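Local coordinates for nitronate monooxygenase family protein (Pseudomonas aeruginosa, PDB 4QIT) that uses FMN and molecular oxygen to carry out the oxidative denitrification of alkyl nitronates, with propionate 3-nitronate as its best substrate, at residues T277-S282 / P303-V308; A48-A53 / N113-F118. The protein carries 1 engineered substitution. All coordinates share one frame; numbering follows the deposited sequence.

Interaction 1 and interaction 2 lie beside the flavin and nitroethane site of a TIM barrel, and each joins segments distant in sequence. Their centres are about 14 Å apart, yet they meet directly: OH of Tyr305 lies 3.5 Å from CD2 of Tyr115, and CD of Pro306 sits 3.2 Å from OD1 of Asn113. The side chains of Tyr305 and Tyr115 lie about 5 Å and about 6 Å from the bound nitroethane. Interaction 2 also includes Ala48, which touches FMN. Residues 48-53 follow strand 45-48 of the barrel, and residues 303-308 touch both 113-118 and 277-282.

Interaction 1. Residues T277-S282 / P303-V308; sequences TMSGRS and PDYPFV
Tyr305 and Arg281 make the CH-pi part of this contact. The aliphatic chain of Arg281, extended from CG to NE, runs over the phenol ring and sets CD above its centre, with CD 3.8 Å from the Tyr305 ring centroid and 10° off the normal. The Tyr305-Pro306 peptide bond is cis, and CB of Pro306 lies over the centre of the opposite face. CB of Tyr305 points toward the loop and CG is anti to the backbone N (chi1 178°), which places the start of the ring against Arg281. The guanidinium stands nearly upright to the ring and is too distant for more than a weak cation-pi attraction; its NH1 is hydrogen-bonded to Val192 O.

Backbone atoms meet Tyr305 and the other apolar side chain, Val308. Ser279 O lies near the ring plane at the edge of Tyr305, 3.3 Å from CD1, and approaches Val308 CB at 3.4 Å. Val308 CG1 is 3.6 Å from Gly280 N. A CB on Gly280 would lie 3.1 Å from Val308 CG2, and at this phi of 96° it would also press on the preceding carbonyl O.

Polar links are local or water-mediated. Arg281 N donates to Ser279 OG at 3.1 Å, forming an ST turn, and one water donates to both Gly280 O and Pro303 O. His79 meets the Tyr305 ring edge-to-face. The arrangement joins the loop between strands 273-275 and 283-285 to the start of helix 307-320, beside the nitroethane pocket of this FMN-dependent TIM barrel.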
loop_
_atom_site.group_PDB
_atom_site.type_symbol
_atom_site.label_atom_id
_atom_site.label_comp_id
_atom_site.label_asym_id
_atom_site.label_seq_id
_atom_site.Cartn_x
_atom_site.Cartn_y
_atom_site.Cartn_z
ATOM N N THR A 277 -3.114 -18.881 0.364
ATOM C CA THR A 277 -3.380 -20.270 0.759
ATOM C C THR A 277 -4.822 -20.519 1.216
ATOM O O THR A 277 -5.275 -21.666 1.277
ATOM C CB THR A 277 -2.379 -20.764 1.822
ATOM O OG1 THR A 277 -2.291 -19.805 2.882
ATOM C CG2 THR A 277 -0.996 -20.954 1.195
ATOM N N MET A 278 -5.541 -19.451 1.533
ATOM C CA MET A 278 -6.954 -19.556 1.883
ATOM C C MET A 278 -7.823 -19.922 0.678
ATOM O O MET A 278 -8.654 -20.829 0.750
ATOM C CB MET A 278 -7.441 -18.233 2.501
ATOM C CG MET A 278 -8.896 -18.239 2.979
ATOM S SD MET A 278 -9.124 -18.836 4.664
ATOM C CE MET A 278 -8.315 -17.521 5.581
ATOM N N SER A 279 -7.636 -19.227 -0.439
ATOM C CA SER A 279 -8.579 -19.359 -1.541
ATOM C C SER A 279 -7.930 -19.695 -2.869
ATOM O O SER A 279 -8.621 -20.061 -3.815
ATOM C CB SER A 279 -9.352 -18.059 -1.707
ATOM O OG SER A 279 -8.498 -17.066 -2.254
ATOM N N GLY A 280 -6.612 -19.521 -2.954
ATOM C CA GLY A 280 -5.891 -19.682 -4.203
ATOM C C GLY A 280 -5.655 -18.367 -4.931
ATOM O O GLY A 280 -4.992 -18.336 -5.970
ATOM N N ARG A 281 -6.198 -17.282 -4.382
ATOM C CA ARG A 281 -5.990 -15.935 -4.924
ATOM C C ARG A 281 -5.658 -15.010 -3.765
ATOM O O ARG A 281 -6.244 -15.124 -2.683
ATOM C CB ARG A 281 -7.247 -15.417 -5.639
ATOM C CG ARG A 281 -7.109 -15.299 -7.162
ATOM C CD ARG A 281 -8.386 -14.725 -7.760
ATOM N NE ARG A 281 -8.263 -14.395 -9.182
ATOM C CZ ARG A 281 -7.749 -13.259 -9.647
ATOM N NH1 ARG A 281 -7.275 -12.353 -8.807
ATOM N NH2 ARG A 281 -7.693 -13.039 -10.960
ATOM N N SER A 282 -4.732 -14.080 -3.990
ATOM C CA SER A 282 -4.301 -13.169 -2.933
ATOM C C SER A 282 -5.482 -12.402 -2.331
ATOM O O SER A 282 -6.300 -11.816 -3.058
ATOM C CB SER A 282 -3.301 -12.167 -3.500
ATOM O OG SER A 282 -2.713 -11.395 -2.465
ATOM N N PRO A 303 -3.184 -25.561 -6.072
ATOM C CA PRO A 303 -4.208 -25.690 -7.120
ATOM C C PRO A 303 -4.735 -24.321 -7.576
ATOM O O PRO A 303 -4.396 -23.289 -6.988
ATOM C CB PRO A 303 -5.327 -26.492 -6.423
ATOM C CG PRO A 303 -4.630 -27.208 -5.293
ATOM C CD PRO A 303 -3.555 -26.267 -4.834
ATOM N N ASP A 304 -5.563 -24.314 -8.613
ATOM C CA ASP A 304 -6.088 -23.077 -9.159
ATOM C C ASP A 304 -7.192 -22.523 -8.255
ATOM O O ASP A 304 -7.795 -23.245 -7.460
ATOM C CB ASP A 304 -6.635 -23.363 -10.557
ATOM C CG ASP A 304 -6.670 -22.144 -11.446
ATOM O OD1 ASP A 304 -6.154 -21.069 -11.050
ATOM O OD2 ASP A 304 -7.213 -22.266 -12.569
ATOM N N TYR A 305 -7.429 -21.223 -8.359
ATOM C CA TYR A 305 -8.640 -20.628 -7.818
ATOM C C TYR A 305 -9.823 -21.075 -8.691
ATOM O O TYR A 305 -9.709 -21.102 -9.909
ATOM C CB TYR A 305 -8.486 -19.109 -7.870
ATOM C CG TYR A 305 -9.686 -18.329 -7.395
ATOM C CD1 TYR A 305 -9.866 -18.029 -6.047
ATOM C CD2 TYR A 305 -10.635 -17.876 -8.303
ATOM C CE1 TYR A 305 -10.976 -17.301 -5.614
ATOM C CE2 TYR A 305 -11.747 -17.162 -7.887
ATOM C CZ TYR A 305 -11.910 -16.874 -6.546
ATOM O OH TYR A 305 -13.019 -16.149 -6.153
ATOM N N PRO A 306 -10.973 -21.412 -8.084
ATOM C CA PRO A 306 -11.306 -21.352 -6.663
ATOM C C PRO A 306 -11.298 -22.732 -5.978
ATOM O O PRO A 306 -11.861 -22.883 -4.880
ATOM C CB PRO A 306 -12.736 -20.808 -6.705
ATOM C CG PRO A 306 -13.328 -21.537 -7.899
ATOM C CD PRO A 306 -12.175 -21.700 -8.894
ATOM N N PHE A 307 -10.681 -23.730 -6.614
ATOM C CA PHE A 307 -10.608 -25.066 -6.035
ATOM C C PHE A 307 -9.958 -25.055 -4.659
ATOM O O PHE A 307 -10.376 -25.797 -3.767
ATOM C CB PHE A 307 -9.869 -26.033 -6.978
ATOM C CG PHE A 307 -10.501 -26.152 -8.336
ATOM C CD1 PHE A 307 -11.543 -27.050 -8.554
ATOM C CD2 PHE A 307 -10.055 -25.368 -9.395
ATOM C CE1 PHE A 307 -12.133 -27.153 -9.809
ATOM C CE2 PHE A 307 -10.639 -25.469 -10.650
ATOM C CZ PHE A 307 -11.681 -26.361 -10.853
ATOM N N VAL A 308 -8.922 -24.237 -4.485
ATOM C CA VAL A 308 -8.286 -24.095 -3.177
ATOM C C VAL A 308 -9.296 -23.689 -2.108
ATOM O O VAL A 308 -9.302 -24.248 -1.010
ATOM C CB VAL A 308 -7.123 -23.083 -3.216
ATOM C CG1 VAL A 308 -6.512 -22.899 -1.825
ATOM C CG2 VAL A 308 -6.068 -23.540 -4.205
HETATM O O HOH W 1 -3.885 -20.537 -7.388
#

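Interaction 2. Residues A48-A53 / N113-F118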
loop_
_atom_site.group_PDB
_atom_site.type_symbol
_atom_site.label_atom_id
_atom_site.label_comp_id
_atom_site.label_asym_id
_atom_site.label_seq_id
_atom_site.Cartn_x
_atom_site.Cartn_y
_atom_site.Cartn_z
ATOM N N ALA A 48 -23.296 -9.678 -3.254
ATOM C CA ALA A 48 -22.431 -10.518 -4.074
ATOM C C ALA A 48 -23.168 -11.828 -4.368
ATOM O O ALA A 48 -23.684 -12.469 -3.444
ATOM C CB ALA A 48 -21.120 -10.787 -3.338
ATOM N N ILE A 49 -23.213 -12.228 -5.640
ATOM C CA ILE A 49 -24.089 -13.301 -6.091
ATOM C C ILE A 49 -23.312 -14.493 -6.661
ATOM O O ILE A 49 -23.891 -15.546 -6.954
ATOM C CB ILE A 49 -25.109 -12.701 -7.118
ATOM C CG1 ILE A 49 -26.511 -12.675 -6.524
ATOM C CG2 ILE A 49 -24.989 -13.285 -8.509
ATOM C CD1 ILE A 49 -26.521 -12.008 -5.206
ATOM N N THR A 50 -21.997 -14.342 -6.790
ATOM C CA THR A 50 -21.164 -15.453 -7.270
ATOM C C THR A 50 -21.253 -16.659 -6.333
ATOM O O THR A 50 -21.371 -16.511 -5.115
ATOM C CB THR A 50 -19.701 -15.001 -7.475
ATOM O OG1 THR A 50 -19.638 -14.130 -8.611
ATOM C CG2 THR A 50 -18.775 -16.200 -7.695
ATOM N N GLY A 51 -21.235 -17.864 -6.898
ATOM C CA GLY A 51 -21.304 -19.064 -6.082
ATOM C C GLY A 51 -22.723 -19.568 -5.914
ATOM O O GLY A 51 -22.939 -20.626 -5.326
ATOM N N SER A 52 -23.685 -18.799 -6.421
ATOM C CA SER A 52 -25.093 -19.200 -6.395
ATOM C C SER A 52 -25.577 -19.457 -7.810
ATOM O O SER A 52 -25.128 -18.810 -8.751
ATOM C CB SER A 52 -25.959 -18.114 -5.752
ATOM O OG SER A 52 -25.680 -18.003 -4.370
ATOM N N ALA A 53 -26.482 -20.419 -7.957
ATOM C CA ALA A 53 -27.161 -20.624 -9.232
ATOM C C ALA A 53 -27.911 -19.351 -9.605
ATOM O O ALA A 53 -28.336 -18.599 -8.726
ATOM C CB ALA A 53 -28.121 -21.798 -9.137
ATOM N N ASN A 113 -15.366 -26.655 -8.614
ATOM C CA ASN A 113 -15.307 -25.276 -9.073
ATOM C C ASN A 113 -16.450 -24.486 -8.442
ATOM O O ASN A 113 -17.464 -24.206 -9.083
ATOM C CB ASN A 113 -15.404 -25.254 -10.596
ATOM C CG ASN A 113 -15.132 -23.900 -11.178
ATOM O OD1 ASN A 113 -14.689 -22.993 -10.478
ATOM N ND2 ASN A 113 -15.384 -23.751 -12.477
ATOM N N ILE A 114 -16.277 -24.109 -7.180
ATOM C CA ILE A 114 -17.407 -23.612 -6.390
ATOM C C ILE A 114 -17.876 -22.211 -6.763
ATOM O O ILE A 114 -19.024 -21.845 -6.504
ATOM C CB ILE A 114 -17.105 -23.656 -4.890
ATOM C CG1 ILE A 114 -15.833 -22.865 -4.585
ATOM C CG2 ILE A 114 -16.961 -25.089 -4.429
ATOM C CD1 ILE A 114 -15.671 -22.553 -3.091
ATOM N N TYR A 115 -16.997 -21.421 -7.368
ATOM C CA TYR A 115 -17.358 -20.075 -7.786
ATOM C C TYR A 115 -17.244 -19.974 -9.298
ATOM O O TYR A 115 -16.152 -19.734 -9.827
ATOM C CB TYR A 115 -16.428 -19.030 -7.152
ATOM C CG TYR A 115 -16.552 -18.861 -5.651
ATOM C CD1 TYR A 115 -17.665 -19.316 -4.961
ATOM C CD2 TYR A 115 -15.545 -18.227 -4.930
ATOM C CE1 TYR A 115 -17.771 -19.149 -3.577
ATOM C CE2 TYR A 115 -15.643 -18.054 -3.560
ATOM C CZ TYR A 115 -16.755 -18.518 -2.890
ATOM O OH TYR A 115 -16.849 -18.350 -1.522
ATOM N N LEU A 116 -18.358 -20.153 -10.001
ATOM C CA LEU A 116 -18.317 -20.042 -11.452
ATOM C C LEU A 116 -18.134 -18.591 -11.851
ATOM O O LEU A 116 -18.833 -17.698 -11.359
ATOM C CB LEU A 116 -19.580 -20.616 -12.095
ATOM C CG LEU A 116 -19.865 -22.092 -11.835
ATOM C CD1 LEU A 116 -21.152 -22.508 -12.538
ATOM C CD2 LEU A 116 -18.700 -22.949 -12.287
ATOM N N SER A 117 -17.172 -18.351 -12.730
ATOM C CA SER A 117 -16.950 -17.029 -13.277
ATOM C C SER A 117 -18.109 -16.618 -14.174
ATOM O O SER A 117 -18.793 -17.469 -14.753
ATOM C CB SER A 117 -15.658 -17.019 -14.087
ATOM O OG SER A 117 -15.466 -15.756 -14.695
ATOM N N PHE A 118 -18.314 -15.308 -14.285
ATOM C CA PHE A 118 -19.265 -14.729 -15.219
ATOM C C PHE A 118 -18.917 -15.206 -16.625
ATOM O O PHE A 118 -19.794 -15.353 -17.484
ATOM C CB PHE A 118 -19.185 -13.201 -15.131
ATOM C CG PHE A 118 -20.309 -12.476 -15.834
ATOM C CD1 PHE A 118 -21.615 -12.558 -15.360
ATOM C CD2 PHE A 118 -20.048 -11.686 -16.949
ATOM C CE1 PHE A 118 -22.644 -11.876 -16.001
ATOM C CE2 PHE A 118 -21.077 -11.001 -17.591
ATOM C CZ PHE A 118 -22.371 -11.097 -17.116
HETATM O O HOH W 2 -19.619 -14.986 -11.176
HETATM O O HOH W 3 -21.025 -17.774 -9.785
HETATM O O HOH W 4 -20.831 -22.386 -4.753
#
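Thr50 meets Tyr115 through its methyl group, CG2 lying 3.7 Å from Tyr115 CB, with the two side chains crossing at about a right angle. CG2 is anti to the backbone N of Thr50 and approaches the ring obliquely. Gly51 adds the backbone side of the contact: its CA is 3.6 Å from Ile114 O and 3.8 Å from Tyr115 CD1. A CB on Gly51 would crowd that ring carbon, and the positive phi of 93° would also press it against the preceding carbonyl oxygen. Within the other segment, Ile114 CD1 lies over one face of the tyrosine ring, offset toward its rim.

No direct hydrogen bond joins the segments; three waters do the work instead. Two of them donate to Leu116 O, one accepting from Thr50 OG1 at 2.7 Å and the other from Gly51 N at 2.9 Å. A third donates to both Gly51 O and Ile114 O, the latter at 2.6 Å.

Thr50 and Gly51 occupy the central positions of a type II beta turn from Ile49 to Ser52, in the loop of the TIM barrel that leads from strand 45-48 to helix 54-65. Ala48, just before the turn, touches FMN. Farther out, His79 NE2 is hydrogen-bonded to Tyr115 O, and Thr50 OG1 is hydrogen-bonded to Phe77 N, tying the turn to strand 72-77, whose Phe77 belongs to the nitroethane pocket.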